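Local coordinates for SsfX3 (Streptomyces sp. SF2575, PDB 3SKV), which acts as a salicylyl-acyltransferase in a tetracycline biosynthetic pathway, probably esterifying a tetracycline intermediate, at residues S230-M235 against V271-I276; V264-N269 against A309-Q314; H331-M336 against R372-A377. The protein carries 1 engineered substitution. All blocks are in the same frame, centred on the assembly; numbering follows the deposited sequence.

Contact 1: S230-M235 against V271-I276; sequences SHLQPM and VGFVQI
The turn through Leu232 and Gln233 that leads into helix 234-242 passes alongside helix 266-278, with the backbones nearest where the CA atoms of Pro234 and Phe273 stand 6.3 Å apart. This is the GDSL/SGNH fold, in which helices pack on both faces of a parallel five-stranded sheet, and here the beginning of one sheet-covering helix meets its neighbour on the same face. Phe273 carries most of the contact. With CG anti to the backbone N (chi1 -156°), the Phe273 ring projects toward the turn. One face receives the CD2 methyl of Leu232 in a CH-pi contact: the methyl carbon sits 3.9 Å from the centroid of the Phe273 ring, only 15° off the ring normal. Two backbone carbonyls of the turn point at the CD1-CE1 edge, a little to either side of the ring plane, Leu232 O 3.5 Å from Phe273 CD1 and Gln233 O 3.4 Å from Phe273 CE1; the aromatic hydrogens there would be expected to carry a slight positive charge. Tyr191 adds a second aromatic ring beside Phe273, and Ala237 and Ile240 continue the apolar lining along helix 234-242. Farther out, Pro234 CB meets the CD1 methyl of Ile276 at 4.4 Å, a looser touch near the surface. The side-chain amide of Gln233, the N-cap residue, links the turn to the preceding Asp228, whose carbonyl takes NE2, and to His231 N, which donates to Gln233 OE1 at 3.0 Å, tilted 35° from the carbonyl plane.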
ATOM      1  N   SER A 230       7.102  -4.969   9.053  1.00 29.80           N
ATOM      2  CA  SER A 230       8.047  -5.586   8.122  1.00 30.22           C
ATOM      3  C   SER A 230       9.120  -6.482   8.785  1.00 34.78           C
ATOM      4  O   SER A 230      10.247  -6.547   8.290  1.00 35.28           O
ATOM      5  CB  SER A 230       8.706  -4.501   7.276  1.00 34.69           C
ATOM      6  OG  SER A 230       7.770  -3.488   6.957  1.00 42.22           O
ATOM      7  N   HIS A 231       8.746  -7.210   9.857  1.00 29.81           N
ATOM      8  CA  HIS A 231       9.622  -8.101  10.628  1.00 28.94           C
ATOM      9  C   HIS A 231       9.434  -9.594  10.253  1.00 34.32           C
ATOM     10  O   HIS A 231       9.841 -10.495  11.015  1.00 35.27           O
ATOM     11  CB  HIS A 231       9.386  -7.892  12.137  1.00 29.11           C
ATOM     12  CG  HIS A 231      10.082  -6.702  12.701  1.00 33.75           C
ATOM     13  ND1 HIS A 231       9.865  -5.434  12.197  1.00 36.60           N
ATOM     14  CD2 HIS A 231      10.934  -6.611  13.742  1.00 37.78           C
ATOM     15  CE1 HIS A 231      10.607  -4.619  12.925  1.00 37.02           C
ATOM     16  NE2 HIS A 231      11.265  -5.282  13.870  1.00 38.46           N
ATOM     17  N   LEU A 232       8.812  -9.857   9.089  1.00 28.59           N
ATOM     18  CA  LEU A 232       8.552 -11.230   8.640  1.00 27.52           C
ATOM     19  C   LEU A 232       7.704 -12.045   9.581  1.00 30.51           C
ATOM     20  O   LEU A 232       7.904 -13.261   9.689  1.00 34.40           O
ATOM     21  CB  LEU A 232       9.826 -12.004   8.230  1.00 27.91           C
ATOM     22  CG  LEU A 232      10.697 -11.405   7.125  1.00 31.70           C
ATOM     23  CD1 LEU A 232      12.065 -12.069   7.125  1.00 32.16           C
ATOM     24  CD2 LEU A 232       9.996 -11.500   5.739  1.00 33.81           C
ATOM     25  N   GLN A 233       6.730 -11.376  10.244  1.00 24.08           N
ATOM     26  CA  GLN A 233       5.739 -11.964  11.142  0.50 23.71           C
ATOM     27  C   GLN A 233       5.007 -13.069  10.396  1.00 27.80           C
ATOM     28  O   GLN A 233       4.424 -12.818   9.338  1.00 26.21           O
ATOM     29  CB  GLN A 233       4.703 -10.922  11.587  1.00 24.57           C
ATOM     30  CG  GLN A 233       5.246  -9.839  12.496  1.00 36.69           C
ATOM     31  CD  GLN A 233       5.698  -8.589  11.787  1.00 40.36           C
ATOM     32  OE1 GLN A 233       6.286  -8.621  10.699  1.00 35.28           O
ATOM     33  NE2 GLN A 233       5.433  -7.451  12.408  1.00 25.00           N
ATOM     34  N   PRO A 234       5.024 -14.309  10.911  1.00 25.38           N
ATOM     35  CA  PRO A 234       4.318 -15.410  10.198  1.00 23.71           C
ATOM     36  C   PRO A 234       2.830 -15.146   9.904  1.00 24.14           C
ATOM     37  O   PRO A 234       2.311 -15.673   8.933  1.00 23.35           O
ATOM     38  CB  PRO A 234       4.530 -16.623  11.111  1.00 26.13           C
ATOM     39  CG  PRO A 234       5.673 -16.270  11.978  1.00 30.52           C
ATOM     40  CD  PRO A 234       5.674 -14.785  12.148  1.00 26.29           C
ATOM     41  N   MET A 235       2.146 -14.328  10.725  1.00 19.00           N
ATOM     42  CA  MET A 235       0.745 -13.962  10.477  1.00 17.80           C
ATOM     43  C   MET A 235       0.564 -13.212   9.108  1.00 22.27           C
ATOM     44  O   MET A 235      -0.469 -13.387   8.429  1.00 20.95           O
ATOM     45  CB  MET A 235       0.153 -13.160  11.645  1.00 19.79           C
ATOM     46  CG  MET A 235      -0.162 -13.993  12.871  1.00 25.55           C
ATOM     47  SD  MET A 235      -1.319 -15.389  12.664  1.00 31.21           S
ATOM     48  CE  MET A 235      -2.909 -14.438  12.181  1.00 27.66           C
ATOM     49  N   VAL A 271      12.945 -17.832   4.801  1.00 26.38           N
ATOM     50  CA  VAL A 271      12.680 -19.141   4.185  1.00 27.32           C
ATOM     51  C   VAL A 271      11.251 -19.582   4.595  1.00 32.55           C
ATOM     52  O   VAL A 271      10.411 -19.836   3.723  1.00 32.82           O
ATOM     53  CB  VAL A 271      13.758 -20.182   4.559  1.00 31.39           C
ATOM     54  CG1 VAL A 271      13.255 -21.604   4.348  1.00 31.79           C
ATOM     55  CG2 VAL A 271      15.051 -19.933   3.789  1.00 31.63           C
ATOM     56  N   GLY A 272      10.978 -19.561   5.902  1.00 28.33           N
ATOM     57  CA  GLY A 272       9.673 -19.898   6.465  1.00 27.23           C
ATOM     58  C   GLY A 272       8.557 -19.070   5.873  1.00 27.49           C
ATOM     59  O   GLY A 272       7.529 -19.615   5.471  1.00 25.94           O
ATOM     60  N   PHE A 273       8.790 -17.757   5.745  1.00 25.40           N
ATOM     61  CA  PHE A 273       7.841 -16.797   5.162  1.00 24.00           C
ATOM     62  C   PHE A 273       7.393 -17.178   3.749  1.00 28.92           C
ATOM     63  O   PHE A 273       6.187 -17.233   3.479  1.00 28.64           O
ATOM     64  CB  PHE A 273       8.428 -15.387   5.202  1.00 24.78           C
ATOM     65  CG  PHE A 273       7.419 -14.261   5.176  1.00 25.12           C
ATOM     66  CD1 PHE A 273       6.908 -13.731   6.363  1.00 27.17           C
ATOM     67  CD2 PHE A 273       7.068 -13.651   3.980  1.00 25.70           C
ATOM     68  CE1 PHE A 273       6.018 -12.644   6.343  1.00 27.11           C
ATOM     69  CE2 PHE A 273       6.161 -12.576   3.959  1.00 27.72           C
ATOM     70  CZ  PHE A 273       5.628 -12.096   5.144  1.00 25.68           C
ATOM     71  N   VAL A 274       8.370 -17.465   2.850  1.00 25.95           N
ATOM     72  CA  VAL A 274       8.124 -17.873   1.450  1.00 23.61           C
ATOM     73  C   VAL A 274       7.391 -19.226   1.404  1.00 28.20           C
ATOM     74  O   VAL A 274       6.434 -19.365   0.638  1.00 28.63           O
ATOM     75  CB  VAL A 274       9.444 -17.903   0.646  1.00 26.47           C
ATOM     76  CG1 VAL A 274       9.296 -18.627  -0.695  1.00 26.79           C
ATOM     77  CG2 VAL A 274       9.982 -16.499   0.445  1.00 25.74           C
ATOM     78  N   GLN A 275       7.835 -20.218   2.217  1.00 22.36           N
ATOM     79  CA  GLN A 275       7.231 -21.543   2.250  0.50 21.48           C
ATOM     80  C   GLN A 275       5.759 -21.532   2.589  1.00 28.36           C
ATOM     81  O   GLN A 275       5.013 -22.322   2.004  1.00 29.81           O
ATOM     82  CB  GLN A 275       8.012 -22.486   3.161  1.00 22.20           C
ATOM     83  CG  GLN A 275       9.434 -22.806   2.650  1.00 28.30           C
ATOM     84  CD  GLN A 275       9.534 -23.026   1.155  1.00 36.61           C
ATOM     85  OE1 GLN A 275       9.959 -22.147   0.408  1.00 35.25           O
ATOM     86  NE2 GLN A 275       9.120 -24.185   0.688  1.00 26.37           N
ATOM     87  N   ILE A 276       5.330 -20.646   3.529  1.00 23.95           N
ATOM     88  CA  ILE A 276       3.933 -20.484   3.928  1.00 22.90           C
ATOM     89  C   ILE A 276       3.130 -19.971   2.722  1.00 28.00           C
ATOM     90  O   ILE A 276       2.053 -20.489   2.440  1.00 30.29           O
ATOM     91  CB  ILE A 276       3.781 -19.542   5.173  1.00 24.66           C
ATOM     92  CG1 ILE A 276       4.343 -20.210   6.453  1.00 24.49           C
ATOM     93  CG2 ILE A 276       2.294 -19.075   5.369  1.00 23.10           C
ATOM     94  CD1 ILE A 276       4.689 -19.172   7.589  1.00 25.45           C
TER

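Contact 2: V264-N269 against A309-Q314; sequences VDFPAN and ADYREQ
Phe266 presents one face of its ring to the edge of Tyr311, and the two form a T-shaped pair with centroids 5.2 Å apart and planes at 82°. Tyr311 CD2 stands over the middle of the Phe266 ring, 3.9 Å from Phe266 CD1, with CE2 close beside it. Tyr311 is in turn edge-to-face with Phe263, so Tyr311 stands in an aromatic cluster with Phe266 and Phe263. Helix 266-278 belongs to the crossover from strand 247-252 to strand 286-290 of the SGNH fold, and helix 308-324 to the next crossover, so the aromatic pair joins two consecutive helices on one face of the parallel sheet. Gln314 works from a different direction. Its CB sits at the edge of the Phe266 ring, 3.7 Å from CD2, and a bend at chi2 (-74°) folds the rest of the chain round toward Pro267. There Pro267 CG sits over the face of the Gln314 amide, nearly above NE2 at 3.3 Å, a van der Waals contact. Val318, one turn farther along helix 308-324, packs on the same proline, and Val315 reaches Phe266.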
ATOM      1  N   VAL A 264      20.206 -13.299  13.446  1.00 45.50           N
ATOM      2  CA  VAL A 264      20.421 -14.754  13.521  1.00 45.52           C
ATOM      3  C   VAL A 264      19.221 -15.529  12.935  1.00 46.20           C
ATOM      4  O   VAL A 264      19.418 -16.440  12.139  1.00 45.99           O
ATOM      5  CB  VAL A 264      20.821 -15.228  14.958  1.00 50.05           C
ATOM      6  CG1 VAL A 264      20.986 -16.742  15.030  1.00 49.94           C
ATOM      7  CG2 VAL A 264      22.097 -14.536  15.424  1.00 50.87           C
ATOM      8  N   ASP A 265      18.001 -15.134  13.295  1.00 40.54           N
ATOM      9  CA  ASP A 265      16.776 -15.794  12.836  1.00 38.45           C
ATOM     10  C   ASP A 265      16.327 -15.391  11.470  1.00 38.39           C
ATOM     11  O   ASP A 265      15.506 -16.088  10.883  1.00 39.16           O
ATOM     12  CB  ASP A 265      15.642 -15.625  13.859  1.00 40.15           C
ATOM     13  CG  ASP A 265      15.945 -16.302  15.183  1.00 57.78           C
ATOM     14  OD1 ASP A 265      16.829 -17.196  15.209  1.00 56.55           O
ATOM     15  OD2 ASP A 265      15.283 -15.964  16.186  1.00 72.49           O
ATOM     16  N   PHE A 266      16.857 -14.281  10.963  1.00 32.77           N
ATOM     17  CA  PHE A 266      16.485 -13.699   9.679  1.00 30.86           C
ATOM     18  C   PHE A 266      16.389 -14.696   8.490  1.00 34.18           C
ATOM     19  O   PHE A 266      15.303 -14.780   7.889  1.00 32.07           O
ATOM     20  CB  PHE A 266      17.356 -12.465   9.360  1.00 31.67           C
ATOM     21  CG  PHE A 266      16.823 -11.667   8.205  1.00 31.21           C
ATOM     22  CD1 PHE A 266      15.752 -10.788   8.376  1.00 33.33           C
ATOM     23  CD2 PHE A 266      17.379 -11.799   6.939  1.00 32.95           C
ATOM     24  CE1 PHE A 266      15.246 -10.062   7.292  1.00 33.16           C
ATOM     25  CE2 PHE A 266      16.899 -11.051   5.867  1.00 34.77           C
ATOM     26  CZ  PHE A 266      15.839 -10.189   6.048  1.00 32.14           C
ATOM     27  N   PRO A 267      17.461 -15.459   8.139  1.00 31.46           N
ATOM     28  CA  PRO A 267      17.330 -16.400   7.021  1.00 31.11           C
ATOM     29  C   PRO A 267      16.232 -17.442   7.225  1.00 33.04           C
ATOM     30  O   PRO A 267      15.480 -17.691   6.295  1.00 31.73           O
ATOM     31  CB  PRO A 267      18.723 -17.035   6.903  1.00 34.30           C
ATOM     32  CG  PRO A 267      19.622 -16.170   7.667  1.00 39.44           C
ATOM     33  CD  PRO A 267      18.812 -15.540   8.734  1.00 34.67           C
ATOM     34  N   ALA A 268      16.112 -18.009   8.440  1.00 29.76           N
ATOM     35  CA  ALA A 268      15.072 -19.000   8.763  1.00 28.62           C
ATOM     36  C   ALA A 268      13.672 -18.385   8.664  1.00 30.14           C
ATOM     37  O   ALA A 268      12.767 -19.018   8.111  1.00 26.69           O
ATOM     38  CB  ALA A 268      15.284 -19.560  10.152  1.00 29.56           C
ATOM     39  N   ASN A 269      13.511 -17.135   9.156  1.00 26.73           N
ATOM     40  CA  ASN A 269      12.227 -16.443   9.099  1.00 26.50           C
ATOM     41  C   ASN A 269      11.807 -16.138   7.680  1.00 30.13           C
ATOM     42  O   ASN A 269      10.619 -16.248   7.374  1.00 30.71           O
ATOM     43  CB  ASN A 269      12.229 -15.181   9.970  1.00 29.65           C
ATOM     44  CG  ASN A 269      12.342 -15.413  11.471  1.00 43.66           C
ATOM     45  OD1 ASN A 269      12.768 -14.529  12.217  1.00 34.65           O
ATOM     46  ND2 ASN A 269      11.955 -16.580  11.967  1.00 35.30           N
ATOM     47  N   ALA A 309      23.924  -3.854   5.125  1.00 36.17           N
ATOM     48  CA  ALA A 309      24.590  -4.648   4.088  1.00 35.04           C
ATOM     49  C   ALA A 309      24.506  -6.152   4.382  1.00 37.39           C
ATOM     50  O   ALA A 309      24.200  -6.932   3.478  1.00 36.64           O
ATOM     51  CB  ALA A 309      26.038  -4.221   3.962  1.00 36.60           C
ATOM     52  N   ASP A 310      24.705  -6.540   5.669  1.00 34.45           N
ATOM     53  CA  ASP A 310      24.613  -7.922   6.178  1.00 34.56           C
ATOM     54  C   ASP A 310      23.236  -8.522   5.956  1.00 36.14           C
ATOM     55  O   ASP A 310      23.142  -9.698   5.586  1.00 37.15           O
ATOM     56  CB  ASP A 310      25.019  -8.016   7.664  1.00 37.55           C
ATOM     57  CG  ASP A 310      26.504  -7.770   7.910  1.00 50.98           C
ATOM     58  OD1 ASP A 310      27.313  -8.027   6.996  1.00 51.41           O
ATOM     59  OD2 ASP A 310      26.857  -7.315   9.013  1.00 61.21           O
ATOM     60  N   TYR A 311      22.175  -7.716   6.168  1.00 30.92           N
ATOM     61  CA  TYR A 311      20.792  -8.150   5.944  1.00 29.46           C
ATOM     62  C   TYR A 311      20.528  -8.370   4.474  1.00 31.99           C
ATOM     63  O   TYR A 311      19.965  -9.406   4.117  1.00 31.83           O
ATOM     64  CB  TYR A 311      19.775  -7.178   6.538  1.00 29.94           C
ATOM     65  CG  TYR A 311      19.592  -7.346   8.029  1.00 30.92           C
ATOM     66  CD1 TYR A 311      20.385  -6.639   8.926  1.00 33.36           C
ATOM     67  CD2 TYR A 311      18.616  -8.203   8.543  1.00 30.90           C
ATOM     68  CE1 TYR A 311      20.230  -6.781  10.300  1.00 33.96           C
ATOM     69  CE2 TYR A 311      18.439  -8.341   9.923  1.00 32.75           C
ATOM     70  CZ  TYR A 311      19.246  -7.615  10.793  1.00 40.83           C
ATOM     71  OH  TYR A 311      19.108  -7.724  12.154  1.00 42.81           O
ATOM     72  N   ARG A 312      21.019  -7.451   3.611  1.00 28.11           N
ATOM     73  CA  ARG A 312      20.886  -7.527   2.141  1.00 26.18           C
ATOM     74  C   ARG A 312      21.509  -8.793   1.611  1.00 31.36           C
ATOM     75  O   ARG A 312      20.897  -9.453   0.777  1.00 29.22           O
ATOM     76  CB  ARG A 312      21.508  -6.316   1.434  1.00 21.58           C
ATOM     77  CG  ARG A 312      20.805  -5.001   1.715  1.00 19.88           C
ATOM     78  CD  ARG A 312      20.918  -4.067   0.500  1.00 31.90           C
ATOM     79  NE  ARG A 312      20.374  -2.747   0.818  1.00 29.83           N
ATOM     80  CZ  ARG A 312      21.043  -1.777   1.433  1.00 40.21           C
ATOM     81  NH1 ARG A 312      22.330  -1.934   1.742  1.00 28.09           N
ATOM     82  NH2 ARG A 312      20.437  -0.639   1.737  1.00 26.82           N
ATOM     83  N   GLU A 313      22.712  -9.161   2.135  1.00 30.41           N
ATOM     84  CA  GLU A 313      23.411 -10.384   1.741  1.00 30.99           C
ATOM     85  C   GLU A 313      22.608 -11.681   2.075  1.00 34.98           C
ATOM     86  O   GLU A 313      22.679 -12.631   1.296  1.00 34.79           O
ATOM     87  CB  GLU A 313      24.825 -10.405   2.315  1.00 33.68           C
ATOM     88  CG  GLU A 313      25.819 -11.199   1.479  1.00 48.54           C
ATOM     89  CD  GLU A 313      27.113 -11.576   2.188  1.00 91.11           C
ATOM     90  OE1 GLU A 313      27.451 -10.934   3.211  1.00 92.93           O
ATOM     91  OE2 GLU A 313      27.798 -12.511   1.710  1.00 91.80           O
ATOM     92  N   GLN A 314      21.792 -11.683   3.175  1.00 31.00           N
ATOM     93  CA  GLN A 314      20.926 -12.818   3.576  1.00 30.69           C
ATOM     94  C   GLN A 314      19.749 -12.972   2.625  1.00 34.63           C
ATOM     95  O   GLN A 314      19.410 -14.108   2.284  1.00 36.08           O
ATOM     96  CB  GLN A 314      20.418 -12.691   5.036  1.00 31.93           C
ATOM     97  CG  GLN A 314      21.527 -12.589   6.084  1.00 37.85           C
ATOM     98  CD  GLN A 314      22.237 -13.889   6.353  1.00 67.33           C
ATOM     99  OE1 GLN A 314      22.798 -14.531   5.462  1.00 60.39           O
ATOM    100  NE2 GLN A 314      22.306 -14.268   7.616  1.00 75.80           N
TER

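Contact 3: H331-M336 against R372-A377; sequences HYLDGM and RREMAA
Leu333 holds CG anti to its backbone nitrogen (chi1 -171°), and with chi2 at 69° this lays its CD1 methyl against the first methylene of Glu374. Leu333 CD1 and Glu374 CB are 3.4 Å apart, a close fit. The other leucine methyl turns to the neighbouring helix residue, CD2 standing 4.4 Å from Met375 CG. Strand 330-333 is an outermost strand of the parallel sheet of the SGNH fold; backbone hydrogen bonds join Leu333 to Leu288 and Ser290 of strand 286-290, and helix 361-377 packs against the sheet here. Met375 reaches inward as well, to Val287, Leu247 and Ser249. Just after the strand, Asp334 caps helix 335-338, its OD1 taking a weak bond from Met336 N at 3.4 Å.

The carboxylate of Glu374 turns away from the leucine, since CG lies anti to the carbonyl carbon (chi1 -67°) and the chain bends again at chi2. Its OE1 pairs with Arg337 in a salt bridge, while Glu374 OE2 lies in the guanidinium plane of Arg373 and takes NH1 on its anti lone pair at 3.1 Å. Glu374 CB thus packs in the apolar seam between strand and helix while the carboxylate is paired with two arginines, which would be expected to favour the ionised form despite the burial.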
ATOM      1  N   HIS A 331      12.719 -14.669  -7.013  1.00 27.74           N
ATOM      2  CA  HIS A 331      13.696 -13.781  -7.654  1.00 26.91           C
ATOM      3  C   HIS A 331      14.219 -12.761  -6.698  1.00 30.23           C
ATOM      4  O   HIS A 331      13.493 -12.302  -5.818  1.00 30.31           O
ATOM      5  CB  HIS A 331      13.061 -13.035  -8.816  1.00 27.35           C
ATOM      6  CG  HIS A 331      12.337 -13.917  -9.789  1.00 31.43           C
ATOM      7  ND1 HIS A 331      13.004 -14.570 -10.805  1.00 34.92           N
ATOM      8  CD2 HIS A 331      11.020 -14.202  -9.882  1.00 33.02           C
ATOM      9  CE1 HIS A 331      12.078 -15.239 -11.474  1.00 34.55           C
ATOM     10  NE2 HIS A 331      10.865 -15.027 -10.969  1.00 33.89           N
ATOM     11  N   TYR A 332      15.486 -12.383  -6.877  1.00 26.38           N
ATOM     12  CA  TYR A 332      16.074 -11.363  -6.030  1.00 25.46           C
ATOM     13  C   TYR A 332      16.031  -9.983  -6.696  1.00 32.60           C
ATOM     14  O   TYR A 332      16.408  -9.846  -7.852  1.00 34.71           O
ATOM     15  CB  TYR A 332      17.491 -11.751  -5.624  1.00 25.43           C
ATOM     16  CG  TYR A 332      18.204 -10.642  -4.882  1.00 27.06           C
ATOM     17  CD1 TYR A 332      17.792 -10.246  -3.601  1.00 28.16           C
ATOM     18  CD2 TYR A 332      19.261  -9.945  -5.476  1.00 27.69           C
ATOM     19  CE1 TYR A 332      18.429  -9.199  -2.924  1.00 27.15           C
ATOM     20  CE2 TYR A 332      19.917  -8.916  -4.801  1.00 28.05           C
ATOM     21  CZ  TYR A 332      19.475  -8.519  -3.540  1.00 34.60           C
ATOM     22  OH  TYR A 332      20.131  -7.498  -2.884  1.00 28.30           O
ATOM     23  N   LEU A 333      15.551  -8.978  -5.974  1.00 29.31           N
ATOM     24  CA  LEU A 333      15.488  -7.573  -6.388  1.00 28.83           C
ATOM     25  C   LEU A 333      16.406  -6.769  -5.481  1.00 31.40           C
ATOM     26  O   LEU A 333      16.146  -6.648  -4.284  1.00 27.63           O
ATOM     27  CB  LEU A 333      14.044  -7.021  -6.293  1.00 28.16           C
ATOM     28  CG  LEU A 333      13.754  -5.641  -6.893  1.00 32.63           C
ATOM     29  CD1 LEU A 333      13.861  -5.716  -8.386  1.00 33.06           C
ATOM     30  CD2 LEU A 333      12.353  -5.119  -6.500  1.00 29.38           C
ATOM     31  N   ASP A 334      17.490  -6.239  -6.047  1.00 31.50           N
ATOM     32  CA  ASP A 334      18.457  -5.439  -5.310  1.00 31.67           C
ATOM     33  C   ASP A 334      17.845  -4.045  -5.066  1.00 32.61           C
ATOM     34  O   ASP A 334      17.552  -3.337  -6.026  1.00 30.36           O
ATOM     35  CB  ASP A 334      19.756  -5.364  -6.138  1.00 35.06           C
ATOM     36  CG  ASP A 334      20.976  -4.705  -5.513  1.00 48.56           C
ATOM     37  OD1 ASP A 334      20.921  -4.352  -4.294  1.00 47.61           O
ATOM     38  OD2 ASP A 334      22.005  -4.564  -6.233  1.00 58.17           O
ATOM     39  N   GLY A 335      17.612  -3.698  -3.789  1.00 27.85           N
ATOM     40  CA  GLY A 335      17.061  -2.400  -3.384  1.00 26.59           C
ATOM     41  C   GLY A 335      17.949  -1.212  -3.750  1.00 29.58           C
ATOM     42  O   GLY A 335      17.459  -0.103  -3.922  1.00 26.28           O
ATOM     43  N   MET A 336      19.270  -1.442  -3.850  1.00 29.32           N
ATOM     44  CA  MET A 336      20.276  -0.469  -4.288  1.00 30.97           C
ATOM     45  C   MET A 336      20.096  -0.207  -5.787  1.00 34.58           C
ATOM     46  O   MET A 336      20.473   0.862  -6.256  1.00 34.44           O
ATOM     47  CB  MET A 336      21.706  -0.969  -4.018  1.00 34.60           C
ATOM     48  CG  MET A 336      21.948  -1.348  -2.572  1.00 39.03           C
ATOM     49  SD  MET A 336      21.959   0.057  -1.435  1.00 43.61           S
ATOM     50  CE  MET A 336      23.683   0.462  -1.489  1.00 41.24           C
ATOM     51  N   ARG A 372       9.486  -0.905 -11.786  1.00 29.94           N
ATOM     52  CA  ARG A 372       8.942  -1.544 -12.991  1.00 30.04           C
ATOM     53  C   ARG A 372      10.056  -2.036 -13.904  1.00 33.42           C
ATOM     54  O   ARG A 372       9.983  -3.165 -14.391  1.00 34.11           O
ATOM     55  CB  ARG A 372       7.999  -0.592 -13.749  1.00 27.93           C
ATOM     56  CG  ARG A 372       6.663  -0.406 -13.058  1.00 32.27           C
ATOM     57  CD  ARG A 372       5.800   0.594 -13.808  1.00 36.83           C
ATOM     58  NE  ARG A 372       5.477   0.123 -15.148  1.00 46.85           N
ATOM     59  CZ  ARG A 372       5.585   0.867 -16.238  1.00 61.12           C
ATOM     60  NH1 ARG A 372       5.970   2.134 -16.148  1.00 46.68           N
ATOM     61  NH2 ARG A 372       5.296   0.355 -17.429  1.00 49.90           N
ATOM     62  N   ARG A 373      11.088  -1.209 -14.095  1.00 28.90           N
ATOM     63  CA  ARG A 373      12.259  -1.534 -14.898  1.00 30.47           C
ATOM     64  C   ARG A 373      12.979  -2.771 -14.295  1.00 33.42           C
ATOM     65  O   ARG A 373      13.270  -3.731 -15.012  1.00 31.51           O
ATOM     66  CB  ARG A 373      13.213  -0.315 -14.954  1.00 31.91           C
ATOM     67  CG  ARG A 373      14.519  -0.593 -15.726  1.00 49.95           C
ATOM     68  CD  ARG A 373      15.687   0.392 -15.542  1.00 65.46           C
ATOM     69  NE  ARG A 373      15.336   1.629 -14.844  1.00 83.93           N
ATOM     70  CZ  ARG A 373      15.549   1.873 -13.559  1.00 99.40           C
ATOM     71  NH1 ARG A 373      16.094   0.944 -12.780  1.00 77.11           N
ATOM     72  NH2 ARG A 373      15.206   3.043 -13.037  1.00 92.00           N
ATOM     73  N   GLU A 374      13.218  -2.752 -12.977  1.00 30.02           N
ATOM     74  CA  GLU A 374      13.880  -3.871 -12.303  1.00 30.43           C
ATOM     75  C   GLU A 374      13.039  -5.165 -12.310  1.00 33.17           C
ATOM     76  O   GLU A 374      13.566  -6.233 -12.605  1.00 34.92           O
ATOM     77  CB  GLU A 374      14.377  -3.471 -10.898  1.00 30.86           C
ATOM     78  CG  GLU A 374      15.497  -2.442 -10.902  1.00 38.67           C
ATOM     79  CD  GLU A 374      16.719  -2.795 -11.737  1.00 56.55           C
ATOM     80  OE1 GLU A 374      17.181  -3.961 -11.668  1.00 42.73           O
ATOM     81  OE2 GLU A 374      17.217  -1.893 -12.452  1.00 41.79           O
ATOM     82  N   MET A 375      11.742  -5.058 -12.069  1.00 26.86           N
ATOM     83  CA  MET A 375      10.877  -6.235 -12.104  1.00 26.77           C
ATOM     84  C   MET A 375      10.698  -6.794 -13.517  1.00 28.75           C
ATOM     85  O   MET A 375      10.590  -8.022 -13.669  1.00 28.48           O
ATOM     86  CB  MET A 375       9.551  -5.958 -11.424  1.00 28.65           C
ATOM     87  CG  MET A 375       9.676  -5.887  -9.938  1.00 33.19           C
ATOM     88  SD  MET A 375       8.090  -5.444  -9.233  1.00 39.10           S
ATOM     89  CE  MET A 375       7.943  -6.753  -8.125  1.00 35.84           C
ATOM     90  N   ALA A 376      10.730  -5.908 -14.541  1.00 22.81           N
ATOM     91  CA  ALA A 376      10.678  -6.339 -15.933  1.00 23.65           C
ATOM     92  C   ALA A 376      11.977  -7.101 -16.253  1.00 28.37           C
ATOM     93  O   ALA A 376      11.913  -8.158 -16.872  1.00 27.63           O
ATOM     94  CB  ALA A 376      10.530  -5.147 -16.860  1.00 23.90           C
ATOM     95  N   ALA A 377      13.135  -6.618 -15.752  1.00 25.93           N
ATOM     96  CA  ALA A 377      14.443  -7.283 -15.963  1.00 26.23           C
ATOM     97  C   ALA A 377      14.421  -8.703 -15.397  1.00 30.67           C
ATOM     98  O   ALA A 377      15.037  -9.596 -15.972  1.00 31.05           O
ATOM     99  CB  ALA A 377      15.568  -6.474 -15.331  1.00 26.45           C
TER

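How the contacts relate
All three contacts lie in the SGNH part of the chain. Contact 1 opens at 230-235; before it closes at 271-276, contact 2 has already opened at 264-269, and it closes only at 309-314, so the two loops cross, sharing helix 266-278. Together they tie helices 234-242, 266-278 and 308-324 into a row, and they touch directly where Leu232 CD1 meets Phe266 CE1 at 3.8 Å. Contact 3 follows in series, its loop running from 331-336 to 372-377 and fastening the last helix to strand 330-333. It does not touch contact 1, but Arg312 packs against Met336, joining it to contact 2.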